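Local coordinates for TPR repeat-containing protein (Cytophaga hutchinsonii, PDB 3U4T) that is of unknown function but, as a tetratricopeptide repeat protein, probably serves as a helical scaffold for binding other proteins, at residues 126-131 with 150-155; 143-148 with 165-170; 219-224 with 245-250; 225-230 with 241-246. The protein carries 1 engineered substitution. All blocks are in the same frame, centred on the assembly; numbering follows the deposited sequence.

In the fold
The chain is a run of helices, and the four contacts fall in two groups along it. Contacts 1 and 2 come first, in the middle of the chain, with centres 13 Å apart; helix 142-154 takes part in both, packing on helix 124-131 in one and on helix 158-171 in the other, and M131 and I128 also touch L148. Contacts 3 and 4 follow near the C-terminal end, centres only 7 Å apart, as two neighbouring levels of the pairing between helices 217-233 and 237-250. The groups do not touch: contacts 2 and 3 lie 25 Å apart between centres. Antiparallel helix packing thus recurs down the chain, as expected of a TPR array.

Contact 1: 126-131 with 150-155; sequences LAIQYM and QAYYYN
I128 holds CG1 beside its own backbone N and CG2 anti to it (chi1 -64°), which turns the first branch to A151 and the second to the ring of Y152. Y152 has CG anti to its carbonyl carbon (chi1 -75°), and the two side chains cross at about a right angle. The isoleucine carries most of the contact, each branch having a partner. I128 CG1 rests on the methyl of A151, 3.6 Å from its CB. The CG2 branch of I128 presses on the tyrosine ring, 3.5 Å from Y152 CE1. At the far end, I128 CD1 meets N155 obliquely, 3.6 Å from ND2 and also near CB and CG of that residue. Selenomethionine M131 adds a second neighbour for the A151 methyl, its SE standing 3.9 Å from A151 CB. The polar ends look elsewhere: Y152 OH is hydrogen-bonded to E132 and N155 ND2 to E157, so both groups are held by partners beyond the apolar patch. An alanine at I128 would probably open a gap beside the A151 methyl and the N155 amide, the Y152 ring losing the CG2 and CD1 groups that it packs on. The segment axes approach to 9.5 Å at 154°, the antiparallel side-by-side packing of successive helices in a tetratricopeptide array, here joining helix 124-131 to helix 142-154.

Contact 2: 143-148 with 165-170; sequences KVFYEL and FVKVLE
V168 pushes its CG2 methyl into the backbone of helix 142-154 where F145 and Y146 join, and this is the tight part of the contact. V168 CG2 comes within 3.5 Å of Y146 N, with F145 CB at 3.8 Å from the same methyl and the CB of Y146 close by. The segment axes approach to 8.2 Å, running antiparallel at 156°, and the small valine side chain is consistent with so close an approach. On one side of it the ring of F165 reaches over: Y146 O lies at the edge of the F165 ring, near its plane, 3.8 Å from F165 CE1, and that CE1 also comes obliquely to the Y146 ring. W181 of helix 176-189 packs on both of these rings.

The other side is looser, with the exposed K167 at its solvent edge. There K167 sets its CB over one face of the F145 ring, 4.0 Å from the centroid and 17° off the normal, a CH-pi contact displaced toward the CG side of the ring. Beyond CG the lysine chain bends (chi2 -70°) and leads away from the neighbouring helix, ending in a salt bridge of K167 NZ to E170 OE1 at 3.6 Å on its own helix. The lysine therefore gives its aliphatic base to the phenylalanine and keeps its charge outside. Between the two segments there is no hydrogen bond; F145 O is hydrogen-bonded to S164 OG, just ahead of 165-170. Cohesion in this part of the TPR hairpin rests on fitted apolar surfaces, with charge confined to the solvent rim.

Contact 3: 219-224 with 245-250; sequences ELIEAN and KNILAL
The antiparallel helices are nearest at I221 and I247, whose CA atoms are 5.5 Å apart; the segment axes approach to 9.2 Å at 160°. This is an antiparallel helical hairpin, consistent with the TPR-like array of this protein, joining helix 217-233 to helix 237-250. Its apolar floor is a small cluster: L220 CB meets L250 CD1 at 3.7 Å, and the same methyl of L250 lies near I221 CG1 as the leucine and the isoleucine run alongside in opposite senses. I221 and I247 cross at about a right angle, I221 CG1 standing 4.1 Å from I247 CG2. I247 CG1 also packs on N224 CB at 3.6 Å, which brings the apolar cluster up against a polar pair.

That pair is N224, buried, and N246, exposed. N224 carries CG beside its own backbone N (chi1 -81°), which starts the amide on its way between N246 and L220. N246 ND2 donates to N224 OD1 at 2.9 Å in a nearly straight bond (168°); the acceptor lies in the amide plane of N246, while the donor stands above the carbonyl plane of N224. The two amide planes are steeply inclined to each other. The other end of the N224 amide is spent within its own helix, so both ends of the group are gripped and its flip is probably fixed. A leucine in place of N224 would probably leave N246 ND2 without this acceptor and L220 O without its side-chain donor. L220 O takes two donors from one residue, N224 N and N224 ND2, both at 2.8 Å and arriving from opposite faces of the carbonyl plane.

Contact 4: 225-230 with 241-246; sequences EYIAYY and DAAWKN
W244 lays one face of its indole on the methyl of A228 and turns an edge to the ring of Y229. CG of W244 sits beside its backbone N (chi1 -79°), the start of the indole's course to A228. The methyl lies over the middle of the ring system: A228 CB is 3.6 Å from the centroid of the six-membered ring and 18° off its normal, a clear CH-pi contact. At the edge, W244 CH2 points into one face of the tyrosine, 3.7 Å from Y229 CZ. The planes stand at 88°, a T-shaped pair. E225 CG approaches W244 CZ3 obliquely. W244 also touches A257 and L261 of helix 255-261, so the indole is shared with the next helix.

Beside the tryptophan two small residues meet, A228 CB lying 3.7 Å from A243 CB. The segment axes approach to 8.1 Å here; I227 CG2 borders the A243 methyl more loosely. No hydrogen bond crosses between the two segments. The chemistry is dispersion and ring electrostatics: the small alanines are consistent with the close spacing, the buried indole packs beside them, and the exposed Y229 offers its face to the indole edge.

Contact 1: 126-131 with 150-155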
# COMPACT_ATOMS: atom_id res chain seq x y z
N LEU A 126 -5.89 -6.58 15.02
CA LEU A 126 -4.50 -7.02 14.98
C LEU A 126 -3.74 -6.11 14.01
O LEU A 126 -2.67 -5.60 14.34
CB LEU A 126 -4.43 -8.48 14.54
CG LEU A 126 -3.13 -9.27 14.65
CD1 LEU A 126 -2.54 -9.07 16.04
CD2 LEU A 126 -3.40 -10.74 14.39
N ALA A 127 -4.30 -5.88 12.82
CA ALA A 127 -3.67 -5.02 11.82
C ALA A 127 -3.36 -3.63 12.38
O ALA A 127 -2.26 -3.09 12.20
CB ALA A 127 -4.58 -4.89 10.60
N ILE A 128 -4.34 -3.05 13.07
CA ILE A 128 -4.18 -1.74 13.67
C ILE A 128 -3.10 -1.77 14.74
O ILE A 128 -2.25 -0.88 14.79
CB ILE A 128 -5.47 -1.26 14.34
CG1 ILE A 128 -6.57 -1.08 13.30
CG2 ILE A 128 -5.20 0.04 15.09
CD1 ILE A 128 -7.89 -0.71 13.90
N GLN A 129 -3.15 -2.78 15.61
CA GLN A 129 -2.16 -2.90 16.68
C GLN A 129 -0.75 -2.80 16.14
O GLN A 129 0.07 -2.02 16.65
CB GLN A 129 -2.26 -4.23 17.44
CG GLN A 129 -1.08 -4.39 18.41
CD GLN A 129 -0.65 -5.83 18.66
OE1 GLN A 129 0.49 -6.07 19.07
NE2 GLN A 129 -1.55 -6.79 18.46
N TYR A 130 -0.46 -3.59 15.11
CA TYR A 130 0.86 -3.61 14.50
C TYR A 130 1.18 -2.38 13.66
O TYR A 130 2.33 -1.94 13.62
CB TYR A 130 1.04 -4.88 13.67
CG TYR A 130 1.58 -6.04 14.47
CD1 TYR A 130 2.93 -6.41 14.38
CD2 TYR A 130 0.77 -6.76 15.34
CE1 TYR A 130 3.45 -7.48 15.14
CE2 TYR A 130 1.28 -7.81 16.11
CZ TYR A 130 2.62 -8.16 16.00
OH TYR A 130 3.12 -9.19 16.77
N MSE A 131 0.18 -1.83 12.97
CA MSE A 131 0.42 -0.63 12.18
C MSE A 131 0.77 0.53 13.12
O MSE A 131 1.55 1.40 12.76
CB MSE A 131 -0.81 -0.28 11.34
CG MSE A 131 -0.82 -0.93 9.96
SE MSE A 131 -2.47 -0.61 9.06
CE MSE A 131 -2.32 -2.00 7.71
N GLN A 150 -7.05 3.59 6.89
CA GLN A 150 -7.90 2.63 6.24
C GLN A 150 -8.24 1.51 7.22
O GLN A 150 -9.37 1.02 7.24
CB GLN A 150 -7.20 2.04 5.02
CG GLN A 150 -6.99 3.04 3.90
CD GLN A 150 -6.34 2.39 2.70
OE1 GLN A 150 -5.16 2.06 2.73
NE2 GLN A 150 -7.12 2.17 1.66
N ALA A 151 -7.26 1.11 8.03
CA ALA A 151 -7.53 0.04 8.99
C ALA A 151 -8.61 0.52 9.95
O ALA A 151 -9.55 -0.21 10.22
CB ALA A 151 -6.27 -0.33 9.75
N TYR A 152 -8.46 1.75 10.45
CA TYR A 152 -9.45 2.33 11.36
C TYR A 152 -10.83 2.37 10.70
O TYR A 152 -11.82 1.95 11.29
CB TYR A 152 -9.04 3.75 11.76
CG TYR A 152 -7.91 3.85 12.76
CD1 TYR A 152 -7.84 3.00 13.86
CD2 TYR A 152 -6.93 4.84 12.63
CE1 TYR A 152 -6.84 3.13 14.82
CE2 TYR A 152 -5.92 4.98 13.59
CZ TYR A 152 -5.88 4.12 14.67
OH TYR A 152 -4.88 4.26 15.61
N TYR A 153 -10.88 2.88 9.48
CA TYR A 153 -12.13 3.00 8.73
C TYR A 153 -12.89 1.70 8.65
O TYR A 153 -14.08 1.63 8.96
CB TYR A 153 -11.84 3.49 7.31
CG TYR A 153 -13.06 3.56 6.41
CD1 TYR A 153 -13.86 4.70 6.37
CD2 TYR A 153 -13.40 2.50 5.58
CE1 TYR A 153 -14.96 4.79 5.52
CE2 TYR A 153 -14.50 2.57 4.72
CZ TYR A 153 -15.28 3.72 4.69
OH TYR A 153 -16.37 3.80 3.84
N TYR A 154 -12.21 0.65 8.19
CA TYR A 154 -12.86 -0.63 8.05
C TYR A 154 -13.13 -1.25 9.40
O TYR A 154 -13.89 -2.21 9.51
CB TYR A 154 -12.02 -1.54 7.15
CG TYR A 154 -12.11 -1.13 5.71
CD1 TYR A 154 -13.33 -1.16 5.04
CD2 TYR A 154 -10.99 -0.71 5.01
CE1 TYR A 154 -13.42 -0.78 3.69
CE2 TYR A 154 -11.07 -0.33 3.67
CZ TYR A 154 -12.28 -0.36 3.02
OH TYR A 154 -12.35 0.01 1.69
N ASN A 155 -12.52 -0.69 10.45
CA ASN A 155 -12.77 -1.18 11.80
C ASN A 155 -13.86 -0.31 12.40
O ASN A 155 -14.15 -0.35 13.60
CB ASN A 155 -11.51 -1.12 12.67
CG ASN A 155 -11.62 -2.00 13.90
OD1 ASN A 155 -12.06 -3.15 13.81
ND2 ASN A 155 -11.22 -1.48 15.05

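Contact 2: 143-148 with 165-170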
# COMPACT_ATOMS: atom_id res chain seq x y z
N LYS A 143 2.26 7.08 3.94
CA LYS A 143 1.69 5.75 3.74
C LYS A 143 1.35 5.12 5.09
O LYS A 143 0.30 4.52 5.25
CB LYS A 143 2.69 4.87 2.98
CG LYS A 143 2.25 3.43 2.77
CD LYS A 143 3.35 2.63 2.06
CE LYS A 143 3.48 3.00 0.58
NZ LYS A 143 2.75 2.05 -0.31
N VAL A 144 2.25 5.27 6.06
CA VAL A 144 1.99 4.74 7.38
C VAL A 144 0.63 5.24 7.86
O VAL A 144 -0.20 4.47 8.35
CB VAL A 144 3.05 5.19 8.40
CG1 VAL A 144 2.60 4.85 9.81
CG2 VAL A 144 4.37 4.52 8.09
N PHE A 145 0.39 6.54 7.71
CA PHE A 145 -0.87 7.11 8.14
C PHE A 145 -2.04 6.80 7.21
O PHE A 145 -3.20 6.77 7.65
CB PHE A 145 -0.72 8.62 8.33
CG PHE A 145 0.13 9.00 9.50
CD1 PHE A 145 1.33 9.69 9.32
CD2 PHE A 145 -0.29 8.71 10.79
CE1 PHE A 145 2.09 10.08 10.40
CE2 PHE A 145 0.47 9.10 11.89
CZ PHE A 145 1.67 9.78 11.69
N TYR A 146 -1.75 6.57 5.94
CA TYR A 146 -2.78 6.25 4.95
C TYR A 146 -3.34 4.84 5.18
O TYR A 146 -4.56 4.62 5.16
CB TYR A 146 -2.19 6.35 3.54
CG TYR A 146 -3.15 5.95 2.44
CD1 TYR A 146 -2.75 5.08 1.42
CD2 TYR A 146 -4.44 6.47 2.40
CE1 TYR A 146 -3.63 4.73 0.40
CE2 TYR A 146 -5.32 6.12 1.37
CZ TYR A 146 -4.91 5.25 0.38
OH TYR A 146 -5.78 4.91 -0.63
N GLU A 147 -2.43 3.89 5.40
CA GLU A 147 -2.80 2.51 5.65
C GLU A 147 -3.38 2.31 7.03
O GLU A 147 -4.20 1.42 7.24
CB GLU A 147 -1.58 1.60 5.45
CG GLU A 147 -1.42 1.13 4.01
CD GLU A 147 -0.02 0.70 3.68
OE1 GLU A 147 0.81 0.60 4.62
OE2 GLU A 147 0.26 0.46 2.48
N LEU A 148 -2.98 3.16 7.97
CA LEU A 148 -3.50 3.05 9.31
C LEU A 148 -4.93 3.59 9.31
O LEU A 148 -5.82 2.99 9.92
CB LEU A 148 -2.62 3.83 10.29
CG LEU A 148 -3.06 3.87 11.76
CD1 LEU A 148 -3.38 2.48 12.30
CD2 LEU A 148 -1.96 4.52 12.57
N PHE A 165 -6.20 10.50 8.49
CA PHE A 165 -6.18 10.99 7.12
C PHE A 165 -5.77 12.47 7.14
O PHE A 165 -5.16 12.97 6.19
CB PHE A 165 -7.54 10.81 6.45
CG PHE A 165 -7.91 9.38 6.20
CD1 PHE A 165 -6.98 8.50 5.62
CD2 PHE A 165 -9.17 8.89 6.55
CE1 PHE A 165 -7.32 7.15 5.41
CE2 PHE A 165 -9.51 7.56 6.34
CZ PHE A 165 -8.58 6.69 5.78
N VAL A 166 -6.12 13.16 8.22
CA VAL A 166 -5.73 14.56 8.37
C VAL A 166 -4.21 14.62 8.39
O VAL A 166 -3.61 15.59 7.94
CB VAL A 166 -6.24 15.17 9.70
CG1 VAL A 166 -5.50 16.46 9.99
CG2 VAL A 166 -7.73 15.44 9.61
N LYS A 167 -3.59 13.56 8.92
CA LYS A 167 -2.13 13.48 8.98
C LYS A 167 -1.52 13.28 7.61
O LYS A 167 -0.44 13.80 7.33
CB LYS A 167 -1.69 12.32 9.88
CG LYS A 167 -1.62 12.66 11.36
CD LYS A 167 -0.45 13.59 11.64
CE LYS A 167 -0.27 13.80 13.13
NZ LYS A 167 0.93 14.60 13.44
N VAL A 168 -2.20 12.51 6.76
CA VAL A 168 -1.67 12.29 5.41
C VAL A 168 -1.64 13.65 4.71
O VAL A 168 -0.69 13.99 4.02
CB VAL A 168 -2.56 11.31 4.61
CG1 VAL A 168 -2.06 11.19 3.18
CG2 VAL A 168 -2.54 9.94 5.28
N LEU A 169 -2.70 14.42 4.90
CA LEU A 169 -2.79 15.75 4.31
C LEU A 169 -1.72 16.68 4.85
O LEU A 169 -1.08 17.39 4.09
CB LEU A 169 -4.18 16.35 4.57
CG LEU A 169 -5.25 15.76 3.65
CD1 LEU A 169 -6.62 16.19 4.13
CD2 LEU A 169 -4.98 16.20 2.21
N GLU A 170 -1.52 16.67 6.17
CA GLU A 170 -0.52 17.53 6.78
C GLU A 170 0.85 17.32 6.16
O GLU A 170 1.57 18.27 5.88
CB GLU A 170 -0.41 17.26 8.27
CG GLU A 170 -1.64 17.57 9.09
CD GLU A 170 -1.38 17.43 10.58
OE1 GLU A 170 -0.36 16.80 10.95
OE2 GLU A 170 -2.19 17.94 11.38

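Contact 3: 219-224 with 245-250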
# COMPACT_ATOMS: atom_id res chain seq x y z
N GLU A 219 -12.49 8.68 -8.84
CA GLU A 219 -12.60 9.58 -7.69
C GLU A 219 -13.60 10.71 -8.00
O GLU A 219 -14.44 11.05 -7.17
CB GLU A 219 -11.24 10.19 -7.31
CG GLU A 219 -10.15 9.21 -6.85
CD GLU A 219 -9.58 8.36 -7.98
OE1 GLU A 219 -9.49 8.85 -9.12
OE2 GLU A 219 -9.20 7.20 -7.72
N LEU A 220 -13.49 11.30 -9.19
CA LEU A 220 -14.38 12.39 -9.58
C LEU A 220 -15.83 11.94 -9.66
O LEU A 220 -16.75 12.67 -9.27
CB LEU A 220 -13.93 12.97 -10.93
CG LEU A 220 -12.70 13.87 -10.83
CD1 LEU A 220 -12.12 14.08 -12.22
CD2 LEU A 220 -13.06 15.21 -10.16
N ILE A 221 -16.03 10.73 -10.17
CA ILE A 221 -17.37 10.19 -10.29
C ILE A 221 -17.96 10.00 -8.91
O ILE A 221 -19.13 10.32 -8.68
CB ILE A 221 -17.34 8.86 -11.07
CG1 ILE A 221 -17.12 9.16 -12.56
CG2 ILE A 221 -18.63 8.08 -10.85
CD1 ILE A 221 -17.11 7.94 -13.45
N GLU A 222 -17.15 9.47 -7.98
CA GLU A 222 -17.60 9.25 -6.61
C GLU A 222 -17.94 10.58 -5.95
O GLU A 222 -18.95 10.72 -5.27
CB GLU A 222 -16.52 8.54 -5.79
CG GLU A 222 -16.84 8.35 -4.30
CD GLU A 222 -15.73 7.60 -3.58
OE1 GLU A 222 -15.57 7.75 -2.34
OE2 GLU A 222 -15.02 6.85 -4.27
N ALA A 223 -17.07 11.56 -6.15
CA ALA A 223 -17.26 12.88 -5.58
C ALA A 223 -18.54 13.51 -6.13
O ALA A 223 -19.37 14.01 -5.37
CB ALA A 223 -16.06 13.76 -5.90
N ASN A 224 -18.72 13.47 -7.44
CA ASN A 224 -19.91 14.05 -8.03
C ASN A 224 -21.19 13.32 -7.65
O ASN A 224 -22.24 13.95 -7.50
CB ASN A 224 -19.77 14.11 -9.56
CG ASN A 224 -18.95 15.30 -10.02
OD1 ASN A 224 -19.40 16.44 -9.98
ND2 ASN A 224 -17.73 15.04 -10.45
N LYS A 245 -24.19 15.71 -14.58
CA LYS A 245 -23.60 15.97 -15.88
C LYS A 245 -22.10 15.76 -15.84
O LYS A 245 -21.54 15.15 -16.74
CB LYS A 245 -23.94 17.39 -16.36
CG LYS A 245 -25.40 17.58 -16.77
CD LYS A 245 -25.72 19.04 -17.11
CE LYS A 245 -27.20 19.22 -17.47
NZ LYS A 245 -27.65 20.63 -17.35
N ASN A 246 -21.44 16.25 -14.80
CA ASN A 246 -19.99 16.06 -14.73
C ASN A 246 -19.60 14.59 -14.86
O ASN A 246 -18.52 14.27 -15.36
CB ASN A 246 -19.44 16.61 -13.44
CG ASN A 246 -19.77 18.05 -13.26
OD1 ASN A 246 -19.86 18.79 -14.24
ND2 ASN A 246 -19.96 18.47 -12.01
N ILE A 247 -20.48 13.71 -14.41
CA ILE A 247 -20.21 12.28 -14.48
C ILE A 247 -20.29 11.74 -15.90
O ILE A 247 -19.41 10.98 -16.33
CB ILE A 247 -21.17 11.50 -13.58
CG1 ILE A 247 -20.94 11.93 -12.13
CG2 ILE A 247 -20.94 9.99 -13.74
CD1 ILE A 247 -21.96 11.39 -11.17
N LEU A 248 -21.34 12.12 -16.64
CA LEU A 248 -21.51 11.68 -18.02
C LEU A 248 -20.35 12.21 -18.86
O LEU A 248 -19.82 11.50 -19.72
CB LEU A 248 -22.84 12.19 -18.59
CG LEU A 248 -24.10 11.61 -17.95
CD1 LEU A 248 -25.36 12.23 -18.52
CD2 LEU A 248 -24.09 10.12 -18.20
N ALA A 249 -19.95 13.46 -18.61
CA ALA A 249 -18.84 14.08 -19.32
C ALA A 249 -17.59 13.19 -19.17
O ALA A 249 -16.70 13.19 -20.02
CB ALA A 249 -18.56 15.49 -18.74
N LEU A 250 -17.54 12.44 -18.07
CA LEU A 250 -16.43 11.53 -17.77
C LEU A 250 -16.76 10.11 -18.20
O LEU A 250 -15.87 9.31 -18.51
CB LEU A 250 -16.14 11.52 -16.26
CG LEU A 250 -15.41 12.68 -15.59
CD1 LEU A 250 -15.76 12.73 -14.12
CD2 LEU A 250 -13.92 12.52 -15.79

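Contact 4: 225-230 with 241-246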
# COMPACT_ATOMS: atom_id res chain seq x y z
N GLU A 225 -21.09 12.00 -7.50
CA GLU A 225 -22.25 11.21 -7.13
C GLU A 225 -22.73 11.64 -5.76
O GLU A 225 -23.92 11.85 -5.56
CB GLU A 225 -21.91 9.72 -7.12
CG GLU A 225 -21.97 9.05 -8.49
CD GLU A 225 -21.97 7.53 -8.40
OE1 GLU A 225 -22.25 7.00 -7.31
OE2 GLU A 225 -21.70 6.86 -9.42
N TYR A 226 -21.81 11.78 -4.82
CA TYR A 226 -22.19 12.22 -3.48
C TYR A 226 -22.89 13.57 -3.58
O TYR A 226 -24.00 13.75 -3.09
CB TYR A 226 -20.95 12.36 -2.59
CG TYR A 226 -21.24 13.00 -1.25
CD1 TYR A 226 -21.74 12.25 -0.19
CD2 TYR A 226 -21.09 14.38 -1.07
CE1 TYR A 226 -22.08 12.84 1.02
CE2 TYR A 226 -21.44 14.98 0.13
CZ TYR A 226 -21.92 14.21 1.17
OH TYR A 226 -22.25 14.80 2.36
N ILE A 227 -22.24 14.52 -4.24
CA ILE A 227 -22.81 15.84 -4.40
C ILE A 227 -24.20 15.78 -5.01
O ILE A 227 -25.15 16.36 -4.47
CB ILE A 227 -21.90 16.73 -5.28
CG1 ILE A 227 -20.50 16.80 -4.66
CG2 ILE A 227 -22.47 18.15 -5.37
CD1 ILE A 227 -20.48 17.44 -3.30
N ALA A 228 -24.34 15.07 -6.13
CA ALA A 228 -25.65 14.95 -6.78
C ALA A 228 -26.74 14.44 -5.84
O ALA A 228 -27.88 14.92 -5.89
CB ALA A 228 -25.56 14.06 -8.01
N TYR A 229 -26.40 13.48 -4.98
CA TYR A 229 -27.36 12.95 -4.01
C TYR A 229 -27.58 13.98 -2.91
O TYR A 229 -28.69 14.20 -2.47
CB TYR A 229 -26.87 11.63 -3.41
CG TYR A 229 -26.90 10.46 -4.38
CD1 TYR A 229 -28.05 10.16 -5.12
CD2 TYR A 229 -25.78 9.63 -4.53
CE1 TYR A 229 -28.08 9.06 -5.99
CE2 TYR A 229 -25.81 8.53 -5.40
CZ TYR A 229 -26.96 8.25 -6.12
OH TYR A 229 -27.00 7.14 -6.95
N TYR A 230 -26.50 14.60 -2.45
CA TYR A 230 -26.62 15.59 -1.40
C TYR A 230 -27.63 16.65 -1.84
O TYR A 230 -28.50 17.05 -1.07
CB TYR A 230 -25.28 16.29 -1.17
CG TYR A 230 -25.41 17.48 -0.25
CD1 TYR A 230 -25.41 17.31 1.14
CD2 TYR A 230 -25.58 18.76 -0.76
CE1 TYR A 230 -25.58 18.39 1.99
CE2 TYR A 230 -25.75 19.86 0.09
CZ TYR A 230 -25.75 19.67 1.46
OH TYR A 230 -25.89 20.75 2.29
N ASP A 241 -28.29 18.26 -11.04
CA ASP A 241 -28.19 17.89 -12.44
C ASP A 241 -26.79 18.17 -12.98
O ASP A 241 -26.25 17.39 -13.77
CB ASP A 241 -29.24 18.66 -13.25
CG ASP A 241 -30.64 18.13 -13.03
OD1 ASP A 241 -30.78 17.03 -12.46
OD2 ASP A 241 -31.60 18.82 -13.44
N ALA A 242 -26.21 19.28 -12.54
CA ALA A 242 -24.87 19.65 -12.98
C ALA A 242 -23.87 18.57 -12.57
O ALA A 242 -22.97 18.22 -13.33
CB ALA A 242 -24.47 21.00 -12.36
N ALA A 243 -24.03 18.05 -11.36
CA ALA A 243 -23.13 17.02 -10.88
C ALA A 243 -23.35 15.77 -11.72
O ALA A 243 -22.40 15.10 -12.12
CB ALA A 243 -23.39 16.74 -9.41
N TRP A 244 -24.62 15.46 -11.99
CA TRP A 244 -24.98 14.30 -12.79
C TRP A 244 -24.36 14.46 -14.17
O TRP A 244 -24.04 13.48 -14.83
CB TRP A 244 -26.50 14.18 -12.92
CG TRP A 244 -27.18 13.58 -11.73
CD1 TRP A 244 -28.32 14.04 -11.13
CD2 TRP A 244 -26.80 12.40 -11.00
NE1 TRP A 244 -28.67 13.23 -10.08
CE2 TRP A 244 -27.76 12.22 -9.98
CE3 TRP A 244 -25.75 11.49 -11.12
CZ2 TRP A 244 -27.69 11.15 -9.08
CZ3 TRP A 244 -25.69 10.43 -10.22
CH2 TRP A 244 -26.65 10.27 -9.22
N LYS A 245 -24.19 15.71 -14.58
CA LYS A 245 -23.60 15.97 -15.88
C LYS A 245 -22.10 15.76 -15.84
O LYS A 245 -21.54 15.15 -16.74
CB LYS A 245 -23.94 17.39 -16.36
CG LYS A 245 -25.40 17.58 -16.77
CD LYS A 245 -25.72 19.04 -17.11
CE LYS A 245 -27.20 19.22 -17.47
NZ LYS A 245 -27.65 20.63 -17.35
N ASN A 246 -21.44 16.25 -14.80
CA ASN A 246 -19.99 16.06 -14.73
C ASN A 246 -19.60 14.59 -14.86
O ASN A 246 -18.52 14.27 -15.36
CB ASN A 246 -19.44 16.61 -13.44
CG ASN A 246 -19.77 18.05 -13.26
OD1 ASN A 246 -19.86 18.79 -14.24
ND2 ASN A 246 -19.96 18.47 -12.01